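Protease Do-like 8, chloroplastic (PDB 4IC6) is probably a serine endopeptidase of the HtrA (Deg) type that cleaves proteins in the chloroplast thylakoid. Local coordinates at residues G69-W72 and Y77-T80; L242-Q247 and S252-A257. The protein carries 1 engineered substitution. All coordinates share one frame; numbering follows the deposited sequence.

Contact 1 of 2, residues G69-W72 and Y77-T80; sequences GVVW and YIVT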
loop_
_atom_site.group_PDB
_atom_site.type_symbol
_atom_site.label_atom_id
_atom_site.label_comp_id
_atom_site.label_asym_id
_atom_site.label_seq_id
_atom_site.Cartn_x
_atom_site.Cartn_y
_atom_site.Cartn_z
ATOM N N GLY A 69 10.408 30.100 -5.113
ATOM C CA GLY A 69 10.652 31.123 -4.120
ATOM C C GLY A 69 10.085 32.428 -4.627
ATOM O O GLY A 69 9.510 32.496 -5.712
ATOM N N VAL A 70 10.273 33.482 -3.849
ATOM C CA VAL A 70 9.678 34.758 -4.175
ATOM C C VAL A 70 10.745 35.863 -4.022
ATOM O O VAL A 70 11.464 35.886 -3.032
ATOM C CB VAL A 70 8.492 34.998 -3.227
ATOM C CG1 VAL A 70 8.293 36.468 -2.976
ATOM C CG2 VAL A 70 7.230 34.346 -3.788
ATOM N N VAL A 71 10.864 36.742 -5.015
ATOM C CA VAL A 71 11.750 37.906 -4.894
ATOM C C VAL A 71 11.197 38.851 -3.827
ATOM O O VAL A 71 10.120 39.445 -4.000
ATOM C CB VAL A 71 11.859 38.662 -6.203
ATOM C CG1 VAL A 71 12.755 39.908 -6.015
ATOM C CG2 VAL A 71 12.423 37.751 -7.309
ATOM N N TRP A 72 11.914 38.966 -2.715
ATOM C CA TRP A 72 11.430 39.727 -1.560
ATOM C C TRP A 72 11.662 41.229 -1.729
ATOM O O TRP A 72 10.804 42.041 -1.387
ATOM C CB TRP A 72 12.108 39.236 -0.281
ATOM C CG TRP A 72 11.560 39.838 0.981
ATOM C CD1 TRP A 72 12.213 40.666 1.853
ATOM C CD2 TRP A 72 10.241 39.664 1.506
ATOM N NE1 TRP A 72 11.380 41.005 2.897
ATOM C CE2 TRP A 72 10.163 40.405 2.704
ATOM C CE3 TRP A 72 9.113 38.955 1.077
ATOM C CZ2 TRP A 72 8.997 40.455 3.481
ATOM C CZ3 TRP A 72 7.964 38.999 1.852
ATOM C CH2 TRP A 72 7.916 39.743 3.039
ATOM N N TYR A 77 17.141 39.683 -2.043
ATOM C CA TYR A 77 16.646 38.770 -1.016
ATOM C C TYR A 77 15.535 37.890 -1.576
ATOM O O TYR A 77 14.588 38.383 -2.180
ATOM C CB TYR A 77 16.197 39.530 0.235
ATOM C CG TYR A 77 17.368 40.095 1.011
ATOM C CD1 TYR A 77 18.249 39.256 1.684
ATOM C CD2 TYR A 77 17.609 41.464 1.051
ATOM C CE1 TYR A 77 19.340 39.768 2.384
ATOM C CE2 TYR A 77 18.692 41.987 1.752
ATOM C CZ TYR A 77 19.552 41.134 2.420
ATOM O OH TYR A 77 20.628 41.646 3.116
ATOM N N ILE A 78 15.675 36.583 -1.375
ATOM C CA ILE A 78 14.752 35.590 -1.910
ATOM C C ILE A 78 14.108 34.851 -0.753
ATOM O O ILE A 78 14.810 34.409 0.147
ATOM C CB ILE A 78 15.495 34.537 -2.764
ATOM C CG1 ILE A 78 16.271 35.207 -3.897
ATOM C CG2 ILE A 78 14.506 33.498 -3.303
ATOM C CD1 ILE A 78 15.422 36.118 -4.758
ATOM N N VAL A 79 12.783 34.709 -0.776
ATOM C CA VAL A 79 12.084 33.986 0.285
ATOM C C VAL A 79 11.530 32.657 -0.228
ATOM O O VAL A 79 10.973 32.593 -1.334
ATOM C CB VAL A 79 10.937 34.825 0.880
ATOM C CG1 VAL A 79 10.092 33.995 1.869
ATOM C CG2 VAL A 79 11.489 36.051 1.559
ATOM N N THR A 80 11.704 31.597 0.562
ATOM C CA THR A 80 11.214 30.264 0.190
ATOM C C THR A 80 10.909 29.443 1.442
ATOM O O THR A 80 11.084 29.931 2.562
ATOM C CB THR A 80 12.259 29.516 -0.674
ATOM O OG1 THR A 80 11.671 28.353 -1.276
ATOM C CG2 THR A 80 13.457 29.103 0.180
#
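V70 and V79 face each other as an antiparallel hydrogen-bonded pair in a beta hairpin. The hairpin joins strands 67-71 and 77-80 of one of the two six-stranded barrels of this trypsin-like protease domain. V70 N donates a hydrogen bond to V79 O at 2.8 Å. V79 N returns a nearly straight bond to V70 O at 2.9 Å, with 173° at the hydrogen. Toward the turn, W72 N bonds to Y77 O at 2.8 Å.

The W72 side chain runs from the Y77 backbone past V79. Its CB lies 3.2 Å from Y77 O and also meets the CB of Y77 and CG2 of V79. CG is anti to the backbone N (chi1 -173°), and this lays the inner part of the indole alongside V79 CG2 before the ring leaves the hairpin. CG, CD2 and CE3 all pass that methyl, each at 3.8 Å. The methyl approaches the ring obliquely, and Y77 CB sits at the ring edge, near its plane. Farther out the indole is covered by helix 238-251, where it packs on V241 and V245. NE1 meets V245 CG1, and CH2 at the far end meets L242 CD2.

V71 and I78 form a non-hydrogen-bonded pair on the other face, where V71 CG2 lies 4.3 Å from I78 CD1. V43 of strand 42-47 touches both. T80 turns its OG1 to S68 O in a hydrogen bond. G69 lies close to the partner strand, with its CA 3.2 Å from V79 O.

Contact 2 of 2, residues L242-Q247 and S252-A257; sequences LKIVPQ and SKVLRA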
loop_
_atom_site.group_PDB
_atom_site.type_symbol
_atom_site.label_atom_id
_atom_site.label_comp_id
_atom_site.label_asym_id
_atom_site.label_seq_id
_atom_site.Cartn_x
_atom_site.Cartn_y
_atom_site.Cartn_z
ATOM N N LEU A 242 6.019 38.292 6.961
ATOM C CA LEU A 242 6.395 39.676 7.220
ATOM C C LEU A 242 7.158 39.815 8.528
ATOM O O LEU A 242 7.991 40.708 8.691
ATOM C CB LEU A 242 5.150 40.555 7.269
ATOM C CG LEU A 242 4.676 41.075 5.919
ATOM C CD1 LEU A 242 3.328 41.761 6.073
ATOM C CD2 LEU A 242 5.725 42.042 5.374
ATOM N N LYS A 243 6.883 38.917 9.463
ATOM C CA LYS A 243 7.510 38.997 10.775
ATOM C C LYS A 243 8.845 38.267 10.781
ATOM O O LYS A 243 9.816 38.743 11.360
ATOM C CB LYS A 243 6.569 38.414 11.838
ATOM C CG LYS A 243 7.242 37.936 13.123
ATOM C CD LYS A 243 7.459 39.068 14.127
ATOM C CE LYS A 243 7.983 38.537 15.466
ATOM N NZ LYS A 243 8.115 39.621 16.480
ATOM N N ILE A 244 8.892 37.117 10.119
ATOM C CA ILE A 244 10.071 36.248 10.165
ATOM C C ILE A 244 11.213 36.704 9.250
ATOM O O ILE A 244 12.387 36.673 9.628
ATOM C CB ILE A 244 9.692 34.789 9.800
ATOM C CG1 ILE A 244 8.618 34.268 10.765
ATOM C CG2 ILE A 244 10.924 33.893 9.795
ATOM C CD1 ILE A 244 9.075 34.217 12.224
ATOM N N VAL A 245 10.868 37.129 8.041
ATOM C CA VAL A 245 11.886 37.455 7.055
ATOM C C VAL A 245 12.876 38.538 7.526
ATOM O O VAL A 245 14.092 38.330 7.463
ATOM C CB VAL A 245 11.272 37.801 5.677
ATOM C CG1 VAL A 245 12.328 38.414 4.756
ATOM C CG2 VAL A 245 10.701 36.548 5.036
ATOM N N PRO A 246 12.372 39.685 8.019
ATOM C CA PRO A 246 13.315 40.734 8.440
ATOM C C PRO A 246 14.264 40.282 9.547
ATOM O O PRO A 246 15.413 40.753 9.599
ATOM C CB PRO A 246 12.401 41.849 8.951
ATOM C CG PRO A 246 11.092 41.597 8.285
ATOM C CD PRO A 246 10.974 40.115 8.156
ATOM N N GLN A 247 13.787 39.397 10.423
ATOM C CA GLN A 247 14.627 38.810 11.474
ATOM C C GLN A 247 15.717 37.927 10.867
ATOM O O GLN A 247 16.879 37.993 11.270
ATOM C CB GLN A 247 13.776 37.990 12.464
ATOM C CG GLN A 247 12.707 38.791 13.203
ATOM C CD GLN A 247 12.021 37.991 14.299
ATOM O OE1 GLN A 247 10.867 37.569 14.155
ATOM N NE2 GLN A 247 12.725 37.783 15.407
ATOM N N SER A 252 19.833 36.248 10.893
ATOM C CA SER A 252 20.071 34.906 10.347
ATOM C C SER A 252 19.259 33.825 11.062
ATOM O O SER A 252 19.233 32.674 10.624
ATOM C CB SER A 252 21.564 34.535 10.343
ATOM O OG SER A 252 21.928 33.873 11.547
ATOM N N LYS A 253 18.580 34.190 12.145
ATOM C CA LYS A 253 17.740 33.223 12.857
ATOM C C LYS A 253 16.667 33.934 13.658
ATOM O O LYS A 253 16.748 35.140 13.876
ATOM C CB LYS A 253 18.588 32.345 13.789
ATOM C CG LYS A 253 19.221 33.106 14.953
ATOM C CD LYS A 253 20.047 32.203 15.866
ATOM C CE LYS A 253 21.430 31.929 15.269
ATOM N NZ LYS A 253 22.461 31.556 16.295
ATOM N N VAL A 254 15.669 33.191 14.113
ATOM C CA VAL A 254 14.687 33.785 15.004
ATOM C C VAL A 254 14.859 33.318 16.444
ATOM O O VAL A 254 14.795 32.123 16.726
ATOM C CB VAL A 254 13.257 33.479 14.539
ATOM C CG1 VAL A 254 12.234 34.101 15.496
ATOM C CG2 VAL A 254 13.062 33.973 13.116
ATOM N N LEU A 255 15.072 34.265 17.354
ATOM C CA LEU A 255 15.088 33.967 18.787
ATOM C C LEU A 255 13.673 34.055 19.350
ATOM O O LEU A 255 13.016 35.077 19.190
ATOM C CB LEU A 255 15.996 34.960 19.527
ATOM C CG LEU A 255 16.173 34.681 21.020
ATOM C CD1 LEU A 255 16.756 33.283 21.223
ATOM C CD2 LEU A 255 17.041 35.736 21.728
ATOM N N ARG A 256 13.196 32.994 20.002
ATOM C CA ARG A 256 11.837 32.978 20.565
ATOM C C ARG A 256 11.850 32.749 22.074
ATOM O O ARG A 256 12.529 31.843 22.554
ATOM C CB ARG A 256 10.992 31.870 19.934
ATOM C CG ARG A 256 10.641 32.084 18.483
ATOM C CD ARG A 256 9.746 30.971 17.968
ATOM N NE ARG A 256 9.333 31.235 16.594
ATOM C CZ ARG A 256 10.035 30.883 15.524
ATOM N NH1 ARG A 256 9.582 31.163 14.308
ATOM N NH2 ARG A 256 11.184 30.248 15.668
ATOM N N ALA A 257 11.102 33.564 22.814
ATOM C CA ALA A 257 10.940 33.350 24.242
ATOM C C ALA A 257 9.690 32.508 24.375
ATOM O O ALA A 257 8.736 32.697 23.634
ATOM C CB ALA A 257 10.760 34.659 24.984
#
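V254 of the linker packs on I244 and Q247 of helix 238-251. Its two methyls divide the work. CG2 meets CG2 of I244 at 4.0 Å and reaches CD1 of the same residue at 4.1 Å. The two side chains cross at about a right angle. CG1 lies against the end of the Q247 side chain, beside its amide group. It also sits over the centre of the R256 guanidinium, 3.9 Å above its plane.

R256 comes in from farther along the linker. Its chain is extended from CG to NE, and this carries NH1 to 3.7 Å from I244 CD1. The same NH1 forms a salt bridge with D122, which probably helps to fix the guanidinium beside V254. D122 also touches the side chains of I244 and V254. The backbone adds little: a weak hydrogen bond, 3.5 Å from S252 N to Q247 O. S252 has positive phi (78°) and is the first residue to leave the helical path.

After the helix ends, the linker turns across I244 and Q247. It then leaves the helix beside strand 111-122 of the protease domain and leads into strand 257-258, which pairs with strand 347-357 in the PDZ domain.

In the fold
Contact 1 and contact 2 follow one another along the chain, with centres 15 Å apart. They meet through helix 238-251. V245 turns away from the linker and packs on the hairpin: its CG1 lies 3.3 Å from W72 NE1 and its CG2 3.6 Å from V79 CG2. I244, the residue before it, serves the linker instead. Both contacts lie near the predicted charge relay site, with H83, D126 and, at the third position, the engineered residue A204. The T80 side chain of contact 1 is about 7 Å from those of D126 and A204. The I244 side chain of contact 2 is about 9 Å from that of D126.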